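Long-range contact in serine hydrolase CCSP0084 (Cycloclasticus sp. P1, PDB 4I3F), which probably hydrolyses esters and carbon-carbon bonds of meta-cleavage products as a serine hydrolase of the alpha/beta hydrolase fold: residues D233-M243 with Y260-N268. Residues are numbered along the deposited sequence; the frame is centred on the assembly and turned at random.
Sequences DDELNNISHQM and YYLIDRIPN
Leu236 packs against Arg265 and Ile266 where, in this alpha/beta hydrolase, two neighbouring parallel strands, 243-248 and 269-274, are joined through helix 257-265 in a beta-alpha-beta crossover; the loops entering the two strands run side by side. The contact illustrates how short helix 233-237 is fastened to helix 257-265 and the turn that follows it, the axes 69° apart. In the apolar layer, Leu236 divides its branches: CD1 lies 3.9 Å from the CD methylene of Arg265, while CD2 meets CD1 of Ile266. With CG anti to the backbone N (chi1 -176°), the Met243 chain runs out to bring SD to the same Ile266 methyl, the two side chains crossing at about a right angle, and Leu132 of helix 126-137 also packs on Ile266. A salt bridge closes one end of the contact: Arg265, extended from CG to NE, donates from NE to Asp233 OD1 at 2.9 Å, in the guanidinium plane but from above the carboxylate plane. Within 260-268, NH1 of Arg265 lies over the Tyr261 ring and donates to Tyr261 O, which together with the Asp233 bond probably restrains the guanidinium's rotation. A water links NH2 to Asp233 OD2. Amides fasten the backbones. Asn237 ND2 donates a hydrogen bond to Arg265 O (2.8 Å), in the carbonyl plane and on a lone pair, and Asn268 ND2 donates to Ser240 O (2.9 Å). One water ties Asn268 N to the carbonyls of Ile239 and His241, and Met243 N donates to Asn268 O at 3.0 Å, from above the carbonyl plane.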
ATOM      1  N   ASP A 233       9.797  14.340  12.997  1.00 19.95           N
ATOM      2  CA  ASP A 233       8.980  15.510  12.703  1.00 18.73           C
ATOM      3  C   ASP A 233       9.631  16.370  11.625  1.00 16.12           C
ATOM      4  O   ASP A 233       8.945  16.855  10.720  1.00 20.66           O
ATOM      5  CB  ASP A 233       8.721  16.343  13.962  1.00 22.25           C
ATOM      6  CG  ASP A 233       7.809  15.648  14.950  1.00 27.96           C
ATOM      7  OD1 ASP A 233       7.224  14.608  14.595  1.00 21.46           O
ATOM      8  OD2 ASP A 233       7.670  16.153  16.087  1.00 34.76           O
ATOM      9  N   ASP A 234      10.951  16.538  11.708  1.00 17.58           N
ATOM     10  CA  ASP A 234      11.673  17.330  10.717  1.00 19.62           C
ATOM     11  C   ASP A 234      11.495  16.747   9.317  1.00 18.91           C
ATOM     12  O   ASP A 234      11.222  17.483   8.370  1.00 21.19           O
ATOM     13  CB  ASP A 234      13.161  17.446  11.072  1.00 22.77           C
ATOM     14  CG  ASP A 234      13.418  18.425  12.207  1.00 35.42           C
ATOM     15  OD1 ASP A 234      12.511  19.230  12.520  1.00 38.44           O
ATOM     16  OD2 ASP A 234      14.531  18.401  12.780  1.00 39.53           O
ATOM     17  N   GLU A 235      11.642  15.426   9.196  1.00 19.05           N
ATOM     18  CA  GLU A 235      11.433  14.743   7.915  1.00 19.27           C
ATOM     19  C   GLU A 235      10.024  14.978   7.379  1.00 16.52           C
ATOM     20  O   GLU A 235       9.841  15.323   6.210  1.00 18.35           O
ATOM     21  CB  GLU A 235      11.705  13.242   8.055  1.00 18.72           C
ATOM     22  CG  GLU A 235      13.194  12.918   8.163  1.00 20.87           C
ATOM     23  CD  GLU A 235      13.466  11.461   8.490  1.00 26.29           C
ATOM     24  OE1 GLU A 235      12.693  10.867   9.264  1.00 27.36           O
ATOM     25  OE2 GLU A 235      14.463  10.917   7.974  1.00 26.52           O
ATOM     26  N   LEU A 236       9.026  14.783   8.234  1.00 13.60           N
ATOM     27  CA  LEU A 236       7.639  14.991   7.832  1.00 12.51           C
ATOM     28  C   LEU A 236       7.377  16.450   7.477  1.00 13.45           C
ATOM     29  O   LEU A 236       6.679  16.721   6.500  1.00 16.18           O
ATOM     30  CB  LEU A 236       6.680  14.531   8.930  1.00 14.76           C
ATOM     31  CG  LEU A 236       6.628  13.030   9.182  1.00 14.91           C
ATOM     32  CD1 LEU A 236       5.873  12.731  10.479  1.00 13.52           C
ATOM     33  CD2 LEU A 236       5.960  12.336   8.006  1.00 12.84           C
ATOM     34  N   ASN A 237       7.920  17.377   8.271  1.00 15.43           N
ATOM     35  CA  ASN A 237       7.728  18.808   8.030  1.00 14.09           C
ATOM     36  C   ASN A 237       8.287  19.212   6.672  1.00 20.47           C
ATOM     37  O   ASN A 237       7.835  20.187   6.064  1.00 20.05           O
ATOM     38  CB  ASN A 237       8.445  19.668   9.078  1.00 15.44           C
ATOM     39  CG  ASN A 237       7.829  19.592  10.474  1.00 26.47           C
ATOM     40  OD1 ASN A 237       8.463  20.017  11.445  1.00 24.45           O
ATOM     41  ND2 ASN A 237       6.619  19.052  10.589  1.00 21.01           N
ATOM     42  N   ASN A 238       9.294  18.472   6.216  1.00 19.61           N
ATOM     43  CA  ASN A 238       9.984  18.805   4.977  1.00 21.18           C
ATOM     44  C   ASN A 238       9.514  18.004   3.765  1.00 19.14           C
ATOM     45  O   ASN A 238      10.075  18.125   2.680  1.00 20.53           O
ATOM     46  CB  ASN A 238      11.498  18.718   5.173  1.00 26.31           C
ATOM     47  CG  ASN A 238      12.044  19.915   5.932  1.00 29.35           C
ATOM     48  OD1 ASN A 238      12.241  20.985   5.358  1.00 33.87           O
ATOM     49  ND2 ASN A 238      12.264  19.747   7.234  1.00 31.22           N
ATOM     50  N   ILE A 239       8.471  17.204   3.947  1.00 14.79           N
ATOM     51  CA  ILE A 239       7.789  16.620   2.803  1.00 14.23           C
ATOM     52  C   ILE A 239       6.869  17.710   2.262  1.00 17.68           C
ATOM     53  O   ILE A 239       5.877  18.058   2.903  1.00 18.47           O
ATOM     54  CB  ILE A 239       6.979  15.366   3.195  1.00 17.51           C
ATOM     55  CG1 ILE A 239       7.918  14.220   3.579  1.00 17.09           C
ATOM     56  CG2 ILE A 239       6.041  14.949   2.059  1.00 18.27           C
ATOM     57  CD1 ILE A 239       7.180  12.964   4.064  1.00 14.49           C
ATOM     58  N   SER A 240       7.205  18.263   1.099  1.00 16.98           N
ATOM     59  CA  SER A 240       6.497  19.427   0.570  1.00 16.31           C
ATOM     60  C   SER A 240       5.392  19.104  -0.440  1.00 14.14           C
ATOM     61  O   SER A 240       4.667  20.000  -0.878  1.00 15.77           O
ATOM     62  CB  SER A 240       7.486  20.412  -0.055  1.00 22.87           C
ATOM     63  OG  SER A 240       8.454  20.814   0.883  1.00 25.55           O
ATOM     64  N   HIS A 241       5.269  17.837  -0.810  1.00 14.90           N
ATOM     65  CA  HIS A 241       4.309  17.432  -1.831  1.00 13.36           C
ATOM     66  C   HIS A 241       2.863  17.714  -1.447  1.00 12.40           C
ATOM     67  O   HIS A 241       2.482  17.558  -0.284  1.00 12.80           O
ATOM     68  CB  HIS A 241       4.478  15.942  -2.124  1.00 10.14           C
ATOM     69  CG  HIS A 241       5.872  15.570  -2.520  1.00 17.44           C
ATOM     70  ND1 HIS A 241       6.881  15.392  -1.598  1.00 14.60           N
ATOM     71  CD2 HIS A 241       6.425  15.352  -3.737  1.00 17.36           C
ATOM     72  CE1 HIS A 241       8.001  15.089  -2.232  1.00 14.07           C
ATOM     73  NE2 HIS A 241       7.751  15.053  -3.529  1.00 16.71           N
ATOM     74  N   GLN A 242       2.063  18.138  -2.426  1.00 12.21           N
ATOM     75  CA  GLN A 242       0.614  18.204  -2.223  1.00  9.28           C
ATOM     76  C   GLN A 242       0.111  16.793  -1.962  1.00 10.50           C
ATOM     77  O   GLN A 242       0.419  15.859  -2.720  1.00 11.98           O
ATOM     78  CB  GLN A 242      -0.078  18.790  -3.456  1.00 15.27           C
ATOM     79  CG  GLN A 242       0.437  20.168  -3.864  1.00 20.02           C
ATOM     80  CD  GLN A 242       0.106  21.242  -2.847  1.00 25.77           C
ATOM     81  OE1 GLN A 242      -0.941  21.199  -2.209  1.00 23.83           O
ATOM     82  NE2 GLN A 242       1.001  22.210  -2.689  1.00 29.31           N
ATOM     83  N   MET A 243      -0.649  16.623  -0.884  1.00  8.74           N
ATOM     84  CA  MET A 243      -0.986  15.285  -0.420  1.00 11.34           C
ATOM     85  C   MET A 243      -2.430  15.193   0.033  1.00 10.54           C
ATOM     86  O   MET A 243      -2.999  16.170   0.534  1.00 10.68           O
ATOM     87  CB  MET A 243      -0.054  14.895   0.742  1.00 10.01           C
ATOM     88  CG  MET A 243      -0.240  13.479   1.269  1.00 11.37           C
ATOM     89  SD  MET A 243       0.835  13.195   2.693  1.00 11.69           S
ATOM     90  CE  MET A 243       2.448  13.103   1.927  1.00 13.91           C
ATOM     91  N   TYR A 260      -4.387  11.719  11.722  1.00 13.88           N
ATOM     92  CA  TYR A 260      -4.347  13.019  12.381  1.00  8.21           C
ATOM     93  C   TYR A 260      -2.915  13.461  12.684  1.00  9.64           C
ATOM     94  O   TYR A 260      -2.583  14.649  12.583  1.00 11.90           O
ATOM     95  CB  TYR A 260      -5.127  12.962  13.687  1.00  9.64           C
ATOM     96  CG  TYR A 260      -6.615  12.701  13.550  1.00 11.43           C
ATOM     97  CD1 TYR A 260      -7.370  12.356  14.665  1.00 15.03           C
ATOM     98  CD2 TYR A 260      -7.270  12.815  12.330  1.00 10.56           C
ATOM     99  CE1 TYR A 260      -8.731  12.122  14.567  1.00 13.76           C
ATOM    100  CE2 TYR A 260      -8.639  12.572  12.234  1.00 10.57           C
ATOM    101  CZ  TYR A 260      -9.353  12.235  13.347  1.00 11.82           C
ATOM    102  OH  TYR A 260     -10.718  12.019  13.256  1.00 13.95           O
ATOM    103  N   TYR A 261      -2.079  12.507  13.089  1.00 12.90           N
ATOM    104  CA  TYR A 261      -0.670  12.756  13.385  1.00 11.95           C
ATOM    105  C   TYR A 261       0.042  13.253  12.136  1.00 10.72           C
ATOM    106  O   TYR A 261       0.795  14.241  12.186  1.00 13.14           O
ATOM    107  CB  TYR A 261      -0.026  11.442  13.833  1.00 12.18           C
ATOM    108  CG  TYR A 261       1.417  11.534  14.280  1.00 13.34           C
ATOM    109  CD1 TYR A 261       1.739  11.690  15.618  1.00 15.33           C
ATOM    110  CD2 TYR A 261       2.457  11.440  13.362  1.00 16.84           C
ATOM    111  CE1 TYR A 261       3.063  11.760  16.032  1.00 17.62           C
ATOM    112  CE2 TYR A 261       3.777  11.519  13.767  1.00 16.26           C
ATOM    113  CZ  TYR A 261       4.076  11.673  15.096  1.00 17.97           C
ATOM    114  OH  TYR A 261       5.397  11.738  15.496  1.00 21.33           O
ATOM    115  N   LEU A 262      -0.182  12.555  11.023  1.00  9.73           N
ATOM    116  CA  LEU A 262       0.491  12.891   9.778  1.00 12.16           C
ATOM    117  C   LEU A 262       0.065  14.266   9.268  1.00  9.91           C
ATOM    118  O   LEU A 262       0.920  15.097   8.932  1.00 11.43           O
ATOM    119  CB  LEU A 262       0.291  11.802   8.722  1.00  9.71           C
ATOM    120  CG  LEU A 262       0.990  10.480   9.061  1.00 10.93           C
ATOM    121  CD1 LEU A 262       0.535   9.349   8.154  1.00 11.59           C
ATOM    122  CD2 LEU A 262       2.509  10.625   8.985  1.00  8.69           C
ATOM    123  N   ILE A 263      -1.234  14.548   9.253  1.00 12.04           N
ATOM    124  CA  ILE A 263      -1.642  15.859   8.737  1.00 11.06           C
ATOM    125  C   ILE A 263      -1.239  17.017   9.659  1.00 11.38           C
ATOM    126  O   ILE A 263      -1.138  18.162   9.209  1.00 13.96           O
ATOM    127  CB  ILE A 263      -3.137  15.917   8.278  1.00 16.51           C
ATOM    128  CG1 ILE A 263      -4.111  15.838   9.451  1.00 18.60           C
ATOM    129  CG2 ILE A 263      -3.440  14.829   7.254  1.00 13.02           C
ATOM    130  CD1 ILE A 263      -4.705  17.174   9.806  1.00 17.03           C
ATOM    131  N   ASP A 264      -0.948  16.727  10.928  1.00 11.57           N
ATOM    132  CA  ASP A 264      -0.467  17.762  11.840  1.00 16.45           C
ATOM    133  C   ASP A 264       0.975  18.147  11.514  1.00 19.73           C
ATOM    134  O   ASP A 264       1.451  19.201  11.935  1.00 27.51           O
ATOM    135  CB  ASP A 264      -0.539  17.291  13.299  1.00 16.37           C
ATOM    136  CG  ASP A 264      -0.381  18.429  14.295  1.00 31.47           C
ATOM    137  OD1 ASP A 264      -1.094  19.447  14.172  1.00 25.47           O
ATOM    138  OD2 ASP A 264       0.462  18.311  15.210  1.00 40.36           O
ATOM    139  N   ARG A 265       1.665  17.294  10.761  1.00 14.06           N
ATOM    140  CA  ARG A 265       3.107  17.458  10.552  1.00 15.01           C
ATOM    141  C   ARG A 265       3.540  17.675   9.105  1.00 14.87           C
ATOM    142  O   ARG A 265       4.605  18.239   8.859  1.00 18.90           O
ATOM    143  CB  ARG A 265       3.855  16.258  11.127  1.00 13.14           C
ATOM    144  CG  ARG A 265       3.928  16.299  12.625  1.00 14.59           C
ATOM    145  CD  ARG A 265       4.263  14.946  13.203  1.00 17.57           C
ATOM    146  NE  ARG A 265       4.372  15.025  14.656  1.00 17.12           N
ATOM    147  CZ  ARG A 265       3.336  14.967  15.483  1.00 18.99           C
ATOM    148  NH1 ARG A 265       2.108  14.817  15.001  1.00 17.91           N
ATOM    149  NH2 ARG A 265       3.533  15.044  16.794  1.00 16.37           N
ATOM    150  N   ILE A 266       2.732  17.210   8.160  1.00 11.45           N
ATOM    151  CA  ILE A 266       3.036  17.362   6.737  1.00 10.12           C
ATOM    152  C   ILE A 266       2.347  18.629   6.218  1.00 10.16           C
ATOM    153  O   ILE A 266       1.128  18.734   6.263  1.00 11.41           O
ATOM    154  CB  ILE A 266       2.580  16.106   5.963  1.00 10.25           C
ATOM    155  CG1 ILE A 266       3.315  14.878   6.510  1.00 13.09           C
ATOM    156  CG2 ILE A 266       2.816  16.258   4.455  1.00 10.99           C
ATOM    157  CD1 ILE A 266       2.843  13.545   5.917  1.00 12.84           C
ATOM    158  N   PRO A 267       3.127  19.602   5.725  1.00 11.45           N
ATOM    159  CA  PRO A 267       2.557  20.930   5.467  1.00 12.89           C
ATOM    160  C   PRO A 267       1.409  20.967   4.460  1.00 15.63           C
ATOM    161  O   PRO A 267       0.409  21.638   4.729  1.00 14.39           O
ATOM    162  CB  PRO A 267       3.756  21.746   4.950  1.00 13.85           C
ATOM    163  CG  PRO A 267       4.812  20.761   4.623  1.00 18.53           C
ATOM    164  CD  PRO A 267       4.586  19.584   5.526  1.00 13.84           C
ATOM    165  N   ASN A 268       1.537  20.285   3.326  1.00 10.47           N
ATOM    166  CA  ASN A 268       0.531  20.420   2.270  1.00 10.31           C
ATOM    167  C   ASN A 268      -0.410  19.234   2.150  1.00 11.30           C
ATOM    168  O   ASN A 268      -0.879  18.904   1.067  1.00 13.62           O
ATOM    169  CB  ASN A 268       1.219  20.712   0.931  1.00 10.99           C
ATOM    170  CG  ASN A 268       1.974  22.017   0.958  1.00 16.83           C
ATOM    171  OD1 ASN A 268       1.408  23.059   1.290  1.00 15.86           O
ATOM    172  ND2 ASN A 268       3.267  21.970   0.641  1.00 15.91           N
TER
HETATM  173  O   HOH W   1       7.395  12.064  13.900  1.00 26.60           O
HETATM  174  O   HOH W   2       6.200  14.870  17.696  1.00 32.70           O
HETATM  175  O   HOH W   3       3.447  18.621   2.066  1.00 14.57           O
HETATM  176  O   HOH W   4      -0.032  24.372  -1.525  1.00 39.28           O